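Local coordinates for protein putative bacteriocin (PDB 4OZK) that acts as a broad-spectrum, leaderless class IId bacteriocin, a heat-stable antimicrobial peptide with a disulfide-stapled, defensin-like structure, at residues D15-G20 with K24-V29; H28-A31 with T37-Y40. All blocks are in the same frame, centred on the assembly; numbering follows the deposited sequence.

Interaction 1 (D15-G20 with K24-V29); sequences DYQCHG and KMYRHV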
loop_
_atom_site.group_PDB
_atom_site.type_symbol
_atom_site.label_atom_id
_atom_site.label_comp_id
_atom_site.label_asym_id
_atom_site.label_seq_id
_atom_site.Cartn_x
_atom_site.Cartn_y
_atom_site.Cartn_z
ATOM N N ASP A 15 6.142 3.823 3.899
ATOM C CA ASP A 15 6.772 3.349 5.115
ATOM C C ASP A 15 5.779 3.239 6.275
ATOM O O ASP A 15 4.770 3.955 6.327
ATOM C CB ASP A 15 7.956 4.240 5.479
ATOM C CG ASP A 15 9.153 3.991 4.590
ATOM O OD1 ASP A 15 9.239 2.886 3.997
ATOM O OD2 ASP A 15 10.007 4.896 4.488
ATOM N N TYR A 16 6.063 2.321 7.194
ATOM C CA TYR A 16 5.201 2.111 8.353
ATOM C C TYR A 16 5.011 3.392 9.190
ATOM O O TYR A 16 5.938 4.189 9.360
ATOM C CB TYR A 16 5.763 0.984 9.228
ATOM C CG TYR A 16 5.336 -0.418 8.834
ATOM C CD1 TYR A 16 3.994 -0.791 8.880
ATOM C CD2 TYR A 16 6.276 -1.384 8.462
ATOM C CE1 TYR A 16 3.582 -2.083 8.546
ATOM C CE2 TYR A 16 5.878 -2.687 8.125
ATOM C CZ TYR A 16 4.528 -3.025 8.177
ATOM O OH TYR A 16 4.110 -4.303 7.858
ATOM N N GLN A 17 3.792 3.590 9.683
ATOM C CA GLN A 17 3.468 4.719 10.547
ATOM C C GLN A 17 2.791 4.119 11.742
ATOM O O GLN A 17 2.150 3.081 11.621
ATOM C CB GLN A 17 2.451 5.648 9.872
ATOM C CG GLN A 17 3.027 6.777 9.041
ATOM C CD GLN A 17 1.925 7.637 8.455
ATOM O OE1 GLN A 17 0.833 7.717 9.018
ATOM N NE2 GLN A 17 2.193 8.268 7.316
ATOM N N CYS A 18 2.899 4.763 12.895
ATOM C CA CYS A 18 2.140 4.297 14.050
ATOM C C CYS A 18 0.713 4.843 14.000
ATOM O O CYS A 18 0.501 6.044 13.770
ATOM C CB CYS A 18 2.818 4.704 15.364
ATOM S SG CYS A 18 1.991 4.017 16.832
ATOM N N HIS A 19 -0.266 3.962 14.190
ATOM C CA HIS A 19 -1.647 4.395 14.358
ATOM C C HIS A 19 -1.920 4.691 15.841
ATOM O O HIS A 19 -1.876 3.787 16.676
ATOM C CB HIS A 19 -2.617 3.328 13.836
ATOM C CG HIS A 19 -3.981 3.860 13.546
ATOM N ND1 HIS A 19 -4.865 4.218 14.543
ATOM C CD2 HIS A 19 -4.604 4.124 12.375
ATOM C CE1 HIS A 19 -5.981 4.668 13.995
ATOM N NE2 HIS A 19 -5.849 4.621 12.680
ATOM N N GLY A 20 -2.207 5.952 16.163
ATOM C CA GLY A 20 -2.338 6.376 17.551
ATOM C C GLY A 20 -3.479 5.743 18.327
ATOM O O GLY A 20 -3.445 5.648 19.560
ATOM N N LYS A 24 -0.809 0.312 16.647
ATOM C CA LYS A 24 -0.252 -0.680 15.741
ATOM C C LYS A 24 0.200 0.036 14.473
ATOM O O LYS A 24 -0.420 1.024 14.055
ATOM C CB LYS A 24 -1.312 -1.742 15.431
ATOM C CG LYS A 24 -0.918 -2.779 14.403
ATOM C CD LYS A 24 -1.891 -3.954 14.439
ATOM C CE LYS A 24 -1.683 -4.796 15.690
ATOM N NZ LYS A 24 -2.900 -5.572 16.072
ATOM N N MET A 25 1.287 -0.443 13.873
ATOM C CA MET A 25 1.841 0.199 12.687
ATOM C C MET A 25 1.157 -0.260 11.404
ATOM O O MET A 25 0.814 -1.441 11.253
ATOM C CB MET A 25 3.339 -0.085 12.574
ATOM C CG MET A 25 4.141 0.232 13.816
ATOM S SD MET A 25 5.879 -0.093 13.487
ATOM C CE MET A 25 5.729 -1.255 12.128
ATOM N N TYR A 26 0.982 0.670 10.469
ATOM C CA TYR A 26 0.388 0.353 9.172
ATOM C C TYR A 26 1.177 1.014 8.047
ATOM O O TYR A 26 1.883 2.014 8.251
ATOM C CB TYR A 26 -1.065 0.835 9.117
ATOM C CG TYR A 26 -1.190 2.346 9.132
ATOM C CD1 TYR A 26 -1.279 3.072 7.943
ATOM C CD2 TYR A 26 -1.212 3.047 10.343
ATOM C CE1 TYR A 26 -1.378 4.460 7.959
ATOM C CE2 TYR A 26 -1.319 4.428 10.373
ATOM C CZ TYR A 26 -1.403 5.128 9.181
ATOM O OH TYR A 26 -1.511 6.497 9.223
ATOM N N ARG A 27 1.067 0.449 6.854
ATOM C CA ARG A 27 1.571 1.117 5.664
ATOM C C ARG A 27 0.662 0.787 4.506
ATOM O O ARG A 27 -0.189 -0.114 4.605
ATOM C CB ARG A 27 3.019 0.716 5.362
ATOM C CG ARG A 27 3.222 -0.748 5.017
ATOM C CD ARG A 27 4.703 -1.043 4.850
ATOM N NE ARG A 27 4.929 -2.431 4.448
ATOM C CZ ARG A 27 6.119 -3.021 4.413
ATOM N NH1 ARG A 27 7.207 -2.348 4.763
ATOM N NH2 ARG A 27 6.221 -4.288 4.031
ATOM N N HIS A 28 0.839 1.512 3.407
ATOM C CA HIS A 28 -0.021 1.357 2.236
ATOM C C HIS A 28 0.728 0.646 1.113
ATOM O O HIS A 28 1.826 1.063 0.737
ATOM C CB HIS A 28 -0.481 2.732 1.755
ATOM C CG HIS A 28 -1.389 3.438 2.719
ATOM N ND1 HIS A 28 -1.967 2.804 3.799
ATOM C CD2 HIS A 28 -1.826 4.720 2.754
ATOM C CE1 HIS A 28 -2.722 3.667 4.460
ATOM N NE2 HIS A 28 -2.652 4.834 3.848
ATOM N N VAL A 29 0.147 -0.428 0.582
ATOM C CA VAL A 29 0.765 -1.137 -0.541
ATOM C C VAL A 29 0.199 -0.648 -1.870
ATOM O O VAL A 29 -1.022 -0.646 -2.089
ATOM C CB VAL A 29 0.590 -2.657 -0.433
ATOM C CG1 VAL A 29 1.249 -3.330 -1.620
ATOM C CG2 VAL A 29 1.198 -3.162 0.861
HETATM O O HOH W 1 8.340 0.230 6.142
#
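The turn end of the first beta hairpin joins Tyr16 to Arg27 and Gln17 to Tyr26 across antiparallel strands. Gln17 and Tyr26 form a hydrogen-bonded pair, each backbone N 2.9 Å from the other's O; Cys18 and Met25, the next pair, are non-hydrogen-bonded. Beside this ladder the Tyr16 ring is clasped on both faces. Arg27 CD sits almost centrally over one, 3.7 Å from the ring centroid, and the guanidinium beyond it stacks on the ring with planes 13° apart. From the opposite face the methyl CE of Met25 comes within 3.4 Å of Tyr16 CG, offset toward the rim, with SD obliquely placed in a Met-aromatic contact. Arg27 reaches this position with CG between its backbone N and carbonyl carbon (chi1 64°) and a chain extended to NE. Its NE also forms a salt bridge with Glu44 of strand 38-48, while NH1 and the backbone N of Tyr16 both donate to one water, which links the guanidinium to the opposite segment. Gln17 CB lies over the face of the Tyr26 ring. Cys18 is disulfide-bonded to Cys49, a covalent cross-link that complements the strand pairing in this disulfide-stapled, defensin-like beta hairpin.

Interaction 2 (H28-A31 with T37-Y40); sequences HVYA and TQVY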
loop_
_atom_site.group_PDB
_atom_site.type_symbol
_atom_site.label_atom_id
_atom_site.label_comp_id
_atom_site.label_asym_id
_atom_site.label_seq_id
_atom_site.Cartn_x
_atom_site.Cartn_y
_atom_site.Cartn_z
ATOM N N HIS A 28 0.839 1.512 3.407
ATOM C CA HIS A 28 -0.021 1.357 2.236
ATOM C C HIS A 28 0.728 0.646 1.113
ATOM O O HIS A 28 1.826 1.063 0.737
ATOM C CB HIS A 28 -0.481 2.732 1.755
ATOM C CG HIS A 28 -1.389 3.438 2.719
ATOM N ND1 HIS A 28 -1.967 2.804 3.799
ATOM C CD2 HIS A 28 -1.826 4.720 2.754
ATOM C CE1 HIS A 28 -2.722 3.667 4.460
ATOM N NE2 HIS A 28 -2.652 4.834 3.848
ATOM N N VAL A 29 0.147 -0.428 0.582
ATOM C CA VAL A 29 0.765 -1.137 -0.541
ATOM C C VAL A 29 0.199 -0.648 -1.870
ATOM O O VAL A 29 -1.022 -0.646 -2.089
ATOM C CB VAL A 29 0.590 -2.657 -0.433
ATOM C CG1 VAL A 29 1.249 -3.330 -1.620
ATOM C CG2 VAL A 29 1.198 -3.162 0.861
ATOM N N TYR A 30 1.095 -0.220 -2.751
ATOM C CA TYR A 30 0.695 0.355 -4.027
ATOM C C TYR A 30 1.209 -0.505 -5.173
ATOM O O TYR A 30 2.385 -0.875 -5.199
ATOM C CB TYR A 30 1.271 1.770 -4.159
ATOM C CG TYR A 30 0.472 2.845 -3.455
ATOM C CD1 TYR A 30 -0.520 3.551 -4.134
ATOM C CD2 TYR A 30 0.713 3.162 -2.118
ATOM C CE1 TYR A 30 -1.254 4.543 -3.505
ATOM C CE2 TYR A 30 -0.022 4.154 -1.475
ATOM C CZ TYR A 30 -1.002 4.836 -2.177
ATOM O OH TYR A 30 -1.735 5.822 -1.557
ATOM N N ALA A 31 0.344 -0.841 -6.122
ATOM C CA ALA A 31 0.848 -1.456 -7.345
ATOM C C ALA A 31 1.196 -0.339 -8.318
ATOM O O ALA A 31 0.538 0.709 -8.333
ATOM C CB ALA A 31 -0.174 -2.417 -7.953
ATOM N N THR A 37 0.594 4.960 -13.638
ATOM C CA THR A 37 -0.139 5.293 -12.419
ATOM C C THR A 37 0.178 4.322 -11.286
ATOM O O THR A 37 0.765 3.262 -11.507
ATOM C CB THR A 37 -1.662 5.325 -12.652
ATOM O OG1 THR A 37 -2.119 4.019 -13.029
ATOM C CG2 THR A 37 -2.002 6.317 -13.749
ATOM N N GLN A 38 -0.196 4.708 -10.069
ATOM C CA GLN A 38 -0.124 3.814 -8.927
ATOM C C GLN A 38 -1.521 3.593 -8.403
ATOM O O GLN A 38 -2.373 4.465 -8.521
ATOM C CB GLN A 38 0.741 4.414 -7.824
ATOM C CG GLN A 38 2.207 4.540 -8.194
ATOM C CD GLN A 38 3.057 4.842 -6.986
ATOM O OE1 GLN A 38 2.558 4.865 -5.862
ATOM N NE2 GLN A 38 4.351 5.065 -7.202
ATOM N N VAL A 39 -1.769 2.421 -7.836
ATOM C CA VAL A 39 -3.078 2.145 -7.263
ATOM C C VAL A 39 -2.875 1.612 -5.853
ATOM O O VAL A 39 -1.990 0.784 -5.610
ATOM C CB VAL A 39 -3.922 1.183 -8.151
ATOM C CG1 VAL A 39 -4.285 1.863 -9.468
ATOM C CG2 VAL A 39 -3.161 -0.091 -8.439
ATOM N N TYR A 40 -3.679 2.122 -4.925
ATOM C CA TYR A 40 -3.625 1.732 -3.520
ATOM C C TYR A 40 -4.341 0.386 -3.417
ATOM O O TYR A 40 -5.535 0.304 -3.709
ATOM C CB TYR A 40 -4.295 2.848 -2.705
ATOM C CG TYR A 40 -4.428 2.658 -1.201
ATOM C CD1 TYR A 40 -3.803 1.614 -0.528
ATOM C CD2 TYR A 40 -5.211 3.537 -0.462
ATOM C CE1 TYR A 40 -3.961 1.448 0.852
ATOM C CE2 TYR A 40 -5.378 3.388 0.901
ATOM C CZ TYR A 40 -4.758 2.341 1.552
ATOM O OH TYR A 40 -4.933 2.206 2.910
#
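Tyr40 lies against His28 and Tyr30, and its side chain can be traced outward as an example of one residue linking two aromatic neighbours. With CG anti to the backbone N (chi1 177°), the chain runs back along the partner strand toward His28. CB meets the Tyr30 ring first, 3.6 Å from Tyr30 CE1, while Tyr40 CA lies over the face of that same ring. CG is still near Tyr30 CZ and OH, but the two phenol rings, though near parallel, are slid so far apart that they barely overlap. On the CD1 side the ring presents its edge to the backbone O of Val29, which lies in the ring plane. Farther out the partner changes: CE1 and CZ each come to 3.7 Å from His28 CG, and the rings stack face to face with centroids 4.4 Å apart and planes tilted by 30°. At the tip, OH stands over one face of the imidazole, 3.1 Å from His28 CE1, and is hydrogen-bonded to Thr43 farther along its own strand.

The backbones are joined by Ala31 and Val39, a hydrogen-bonded pair in which each N lies 2.9 Å from the other's O. On the face away from the aromatic cluster, Ala31 CB touches Val39 CG2 at 3.8 Å. There Ala31 also packs on Ile8 and Trp11 of strand 8-19, and Val39 on Cys2 and Cys4 of the N-terminal loop, placing the contact in a three-stranded antiparallel sheet whose central strand, 24-33, lies between strands 8-19 and 38-48.

The two contacts exemplify how a small sheet can be built from successive hairpins around a shared middle strand. Interaction 1 belongs to the hairpin of strands 8-19 and 24-33, interaction 2 to that of strands 24-33 and 38-48, and their centres lie about 15 Å apart. Along the chain, 15-20 is followed by 24-29, which overlaps 28-31 at His28 and Val29, and 37-40 comes last. Strand 24-33 is flanked by both outer strands along much of its length; the contacts sample its pairing with 8-19 near its start and with 38-48 farther along. With disulfides Cys2–Cys41, Cys4–Cys33 and Cys18–Cys49 stapling it, the arrangement is consistent with the peptide's heat stability.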